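Hypothetical protein (Anabaena variabilis, PDB 2OBN) is of unknown function but pairs a Rossmann-like domain with a P-loop NTPase-like domain, which suggests that it binds a nucleotide. Local coordinates at residues Ile249-Leu259 against Leu279-Ala290. The protein carries 2 engineered substitutions. Sequence-based numbering, arbitrary orientation.
Sequences IRGSQPTQLVL and LPEVIRLYETVA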
# COMPACT_ATOMS: atom_id res chain seq x y z
N ILE B 249 1.39 -10.48 1.95
CA ILE B 249 0.53 -11.66 1.93
C ILE B 249 -0.03 -11.96 0.52
O ILE B 249 -0.01 -13.09 0.06
CB ILE B 249 -0.64 -11.50 2.93
CG1 ILE B 249 -0.11 -11.56 4.36
CG2 ILE B 249 -1.69 -12.59 2.73
CD1 ILE B 249 -1.15 -11.30 5.46
N ARG B 250 -0.55 -10.94 -0.15
CA ARG B 250 -1.15 -11.11 -1.46
C ARG B 250 -0.10 -11.43 -2.51
O ARG B 250 -0.28 -12.35 -3.33
CB ARG B 250 -1.94 -9.86 -1.84
CG ARG B 250 -3.15 -9.59 -0.96
CD ARG B 250 -4.36 -10.46 -1.36
NE ARG B 250 -5.50 -10.23 -0.48
CZ ARG B 250 -5.67 -10.81 0.70
NH1 ARG B 250 -4.82 -11.73 1.15
NH2 ARG B 250 -6.74 -10.50 1.42
N GLY B 251 0.99 -10.69 -2.50
CA GLY B 251 2.06 -10.92 -3.48
C GLY B 251 2.76 -12.26 -3.34
O GLY B 251 3.04 -12.92 -4.33
N SER B 252 3.02 -12.69 -2.10
CA SER B 252 3.77 -13.92 -1.84
C SER B 252 2.93 -15.16 -1.77
O SER B 252 3.48 -16.25 -1.87
CB SER B 252 4.59 -13.80 -0.56
OG SER B 252 3.76 -13.70 0.59
N GLN B 253 1.61 -15.03 -1.58
CA GLN B 253 0.71 -16.20 -1.48
C GLN B 253 1.32 -17.20 -0.51
O GLN B 253 1.57 -18.36 -0.85
CB GLN B 253 0.51 -16.82 -2.87
CG GLN B 253 -0.16 -15.89 -3.87
CD GLN B 253 -1.66 -15.73 -3.64
OE1 GLN B 253 -2.43 -16.66 -3.88
NE2 GLN B 253 -2.09 -14.54 -3.24
N PRO B 254 1.55 -16.77 0.74
CA PRO B 254 2.32 -17.63 1.65
C PRO B 254 1.68 -18.98 1.95
O PRO B 254 0.45 -19.10 1.97
CB PRO B 254 2.40 -16.78 2.94
CG PRO B 254 1.28 -15.77 2.85
CD PRO B 254 1.05 -15.55 1.39
N THR B 255 2.52 -19.98 2.19
CA THR B 255 2.06 -21.32 2.57
C THR B 255 1.93 -21.42 4.11
O THR B 255 1.08 -22.13 4.63
CB THR B 255 2.97 -22.42 2.00
OG1 THR B 255 4.33 -22.15 2.35
CG2 THR B 255 2.86 -22.45 0.49
N GLN B 256 2.79 -20.70 4.83
CA GLN B 256 2.74 -20.63 6.30
C GLN B 256 3.10 -19.23 6.78
O GLN B 256 3.86 -18.50 6.12
CB GLN B 256 3.73 -21.61 6.97
CG GLN B 256 3.51 -23.11 6.74
CD GLN B 256 3.95 -23.59 5.37
OE1 GLN B 256 4.82 -22.99 4.74
NE2 GLN B 256 3.33 -24.67 4.90
N LEU B 257 2.55 -18.86 7.94
CA LEU B 257 2.85 -17.59 8.58
C LEU B 257 3.48 -17.89 9.93
O LEU B 257 3.16 -18.89 10.55
CB LEU B 257 1.57 -16.78 8.82
CG LEU B 257 0.76 -16.39 7.57
CD1 LEU B 257 -0.58 -15.75 7.96
CD2 LEU B 257 1.54 -15.47 6.64
N VAL B 258 4.41 -17.03 10.35
CA VAL B 258 5.01 -17.09 11.68
C VAL B 258 4.73 -15.72 12.30
O VAL B 258 5.09 -14.68 11.73
CB VAL B 258 6.53 -17.38 11.63
CG1 VAL B 258 7.16 -17.25 13.01
CG2 VAL B 258 6.78 -18.76 11.05
N LEU B 259 4.03 -15.72 13.43
CA LEU B 259 3.66 -14.48 14.09
C LEU B 259 4.74 -14.06 15.10
O LEU B 259 5.09 -14.83 15.98
CB LEU B 259 2.30 -14.64 14.79
CG LEU B 259 1.75 -13.44 15.59
CD1 LEU B 259 1.63 -12.19 14.73
CD2 LEU B 259 0.40 -13.78 16.21
N LEU B 279 -3.27 -12.78 21.71
CA LEU B 279 -2.71 -13.46 20.55
C LEU B 279 -3.67 -14.36 19.75
O LEU B 279 -3.56 -14.38 18.53
CB LEU B 279 -1.42 -14.21 20.91
CG LEU B 279 -0.21 -13.30 21.22
CD1 LEU B 279 1.02 -14.12 21.62
CD2 LEU B 279 0.15 -12.40 20.04
N PRO B 280 -4.60 -15.08 20.42
CA PRO B 280 -5.57 -15.86 19.64
C PRO B 280 -6.37 -14.98 18.67
O PRO B 280 -6.67 -15.42 17.56
CB PRO B 280 -6.50 -16.45 20.72
CG PRO B 280 -5.69 -16.52 21.92
CD PRO B 280 -4.82 -15.27 21.87
N GLU B 281 -6.71 -13.77 19.10
CA GLU B 281 -7.42 -12.82 18.22
C GLU B 281 -6.55 -12.32 17.08
O GLU B 281 -7.03 -12.15 15.97
CB GLU B 281 -8.01 -11.63 19.01
CG GLU B 281 -9.22 -12.00 19.86
CD GLU B 281 -10.33 -12.56 19.00
OE1 GLU B 281 -10.74 -11.89 18.03
OE2 GLU B 281 -10.77 -13.70 19.27
N VAL B 282 -5.27 -12.09 17.37
CA VAL B 282 -4.34 -11.62 16.35
C VAL B 282 -4.14 -12.76 15.32
O VAL B 282 -4.06 -12.51 14.12
CB VAL B 282 -2.96 -11.16 16.97
CG1 VAL B 282 -2.00 -10.71 15.88
CG2 VAL B 282 -3.15 -10.04 18.00
N ILE B 283 -4.04 -14.00 15.80
CA ILE B 283 -3.91 -15.17 14.89
C ILE B 283 -5.10 -15.28 13.94
O ILE B 283 -4.93 -15.49 12.73
CB ILE B 283 -3.73 -16.47 15.68
CG1 ILE B 283 -2.33 -16.49 16.34
CG2 ILE B 283 -3.93 -17.70 14.79
CD1 ILE B 283 -2.22 -17.41 17.53
N ARG B 284 -6.31 -15.14 14.49
CA ARG B 284 -7.53 -15.18 13.69
C ARG B 284 -7.54 -14.05 12.63
O ARG B 284 -7.84 -14.28 11.46
CB ARG B 284 -8.75 -15.07 14.61
CG ARG B 284 -10.08 -15.32 13.93
N LEU B 285 -7.17 -12.84 13.04
CA LEU B 285 -7.08 -11.71 12.12
C LEU B 285 -6.19 -12.05 10.91
O LEU B 285 -6.66 -12.03 9.75
CB LEU B 285 -6.57 -10.47 12.84
CG LEU B 285 -6.16 -9.24 12.01
CD1 LEU B 285 -7.34 -8.67 11.25
CD2 LEU B 285 -5.53 -8.21 12.93
N TYR B 286 -4.93 -12.40 11.16
CA TYR B 286 -4.02 -12.75 10.05
C TYR B 286 -4.51 -13.91 9.18
O TYR B 286 -4.42 -13.86 7.94
CB TYR B 286 -2.58 -13.01 10.55
CG TYR B 286 -1.82 -11.72 10.80
CD1 TYR B 286 -1.31 -11.00 9.74
CD2 TYR B 286 -1.63 -11.21 12.07
CE1 TYR B 286 -0.63 -9.82 9.92
CE2 TYR B 286 -0.93 -10.00 12.27
CZ TYR B 286 -0.44 -9.33 11.17
OH TYR B 286 0.27 -8.15 11.28
N GLU B 287 -5.06 -14.94 9.81
CA GLU B 287 -5.54 -16.10 9.05
C GLU B 287 -6.70 -15.73 8.13
O GLU B 287 -6.75 -16.18 6.98
CB GLU B 287 -5.88 -17.27 9.97
CG GLU B 287 -4.62 -17.95 10.50
CD GLU B 287 -4.90 -19.14 11.42
OE1 GLU B 287 -6.07 -19.35 11.82
OE2 GLU B 287 -3.92 -19.85 11.75
N THR B 288 -7.61 -14.91 8.65
CA THR B 288 -8.77 -14.44 7.90
C THR B 288 -8.33 -13.58 6.72
O THR B 288 -8.90 -13.71 5.63
CB THR B 288 -9.76 -13.69 8.84
OG1 THR B 288 -10.32 -14.63 9.77
CG2 THR B 288 -10.91 -13.03 8.05
N VAL B 289 -7.34 -12.70 6.94
CA VAL B 289 -6.78 -11.86 5.88
C VAL B 289 -6.07 -12.72 4.84
O VAL B 289 -6.26 -12.55 3.65
CB VAL B 289 -5.80 -10.77 6.43
CG1 VAL B 289 -5.05 -10.03 5.30
CG2 VAL B 289 -6.55 -9.75 7.27
N ALA B 290 -5.25 -13.67 5.30
CA ALA B 290 -4.51 -14.53 4.39
C ALA B 290 -5.40 -15.44 3.52
O ALA B 290 -5.09 -15.65 2.35
CB ALA B 290 -3.47 -15.34 5.14
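The guanidinium of Arg-250 meets the backbone carbonyl of Val-289 edge-on: NH1 and NH2 of Arg-250 both donate to Val-289 O, at 3.0 and 3.1 Å, and the oxygen lies almost in the guanidinium plane. Both hydrogen bonds are bent, the one from NH2 with an N-H...O angle of 145° and the other similar, as expected when one atom is shared by two nitrogens. NH2 also donates to Leu-237 O of the second subunit. Arginine suits the place because it is long and carries several N-H groups on one flat end; a leucine in place of Arg-250 would probably leave Val-289 O without these two donors and cut the polar tie to the other subunit.

At the edge of the second flat group, the Tyr-286 ring, Ile-249 CD1 lies 4.3 Å from Tyr-286 CD1, while Leu-259 CD1 approaches CE2 obliquely. The hydroxyl is hydrogen-bonded to Gly-159 O and Leu-237 N of its own chain, which suits a tyrosine, apolar along the ring and polar at its end. The branches of Ile-249 divide the work: CD1 reaches Val-289 CG1 and CG2 lies 3.8 Å from Ala-290 CA. Ala-290, with no more than a CB, also leaves room for Leu-257 CD1, 4.1 Å from Ala-290 CB. With CG anti to the backbone N (chi1 178°), Leu-259 sends CD2 between Val-282 CG1 and Ile-283 CG1, the latter 3.8 Å away.

Strand 256-262 and helix 279-291 open a beta-alpha-beta unit completed by strand 301-307; the axes of segments 256-259 and 279-290 run roughly antiparallel, with 150° between their N-to-C directions. Strand 256-262 lies between strands 153-159 and 301-307 in the parallel sheet, and helix 313-327 flanks the Leu-279 end of the helix.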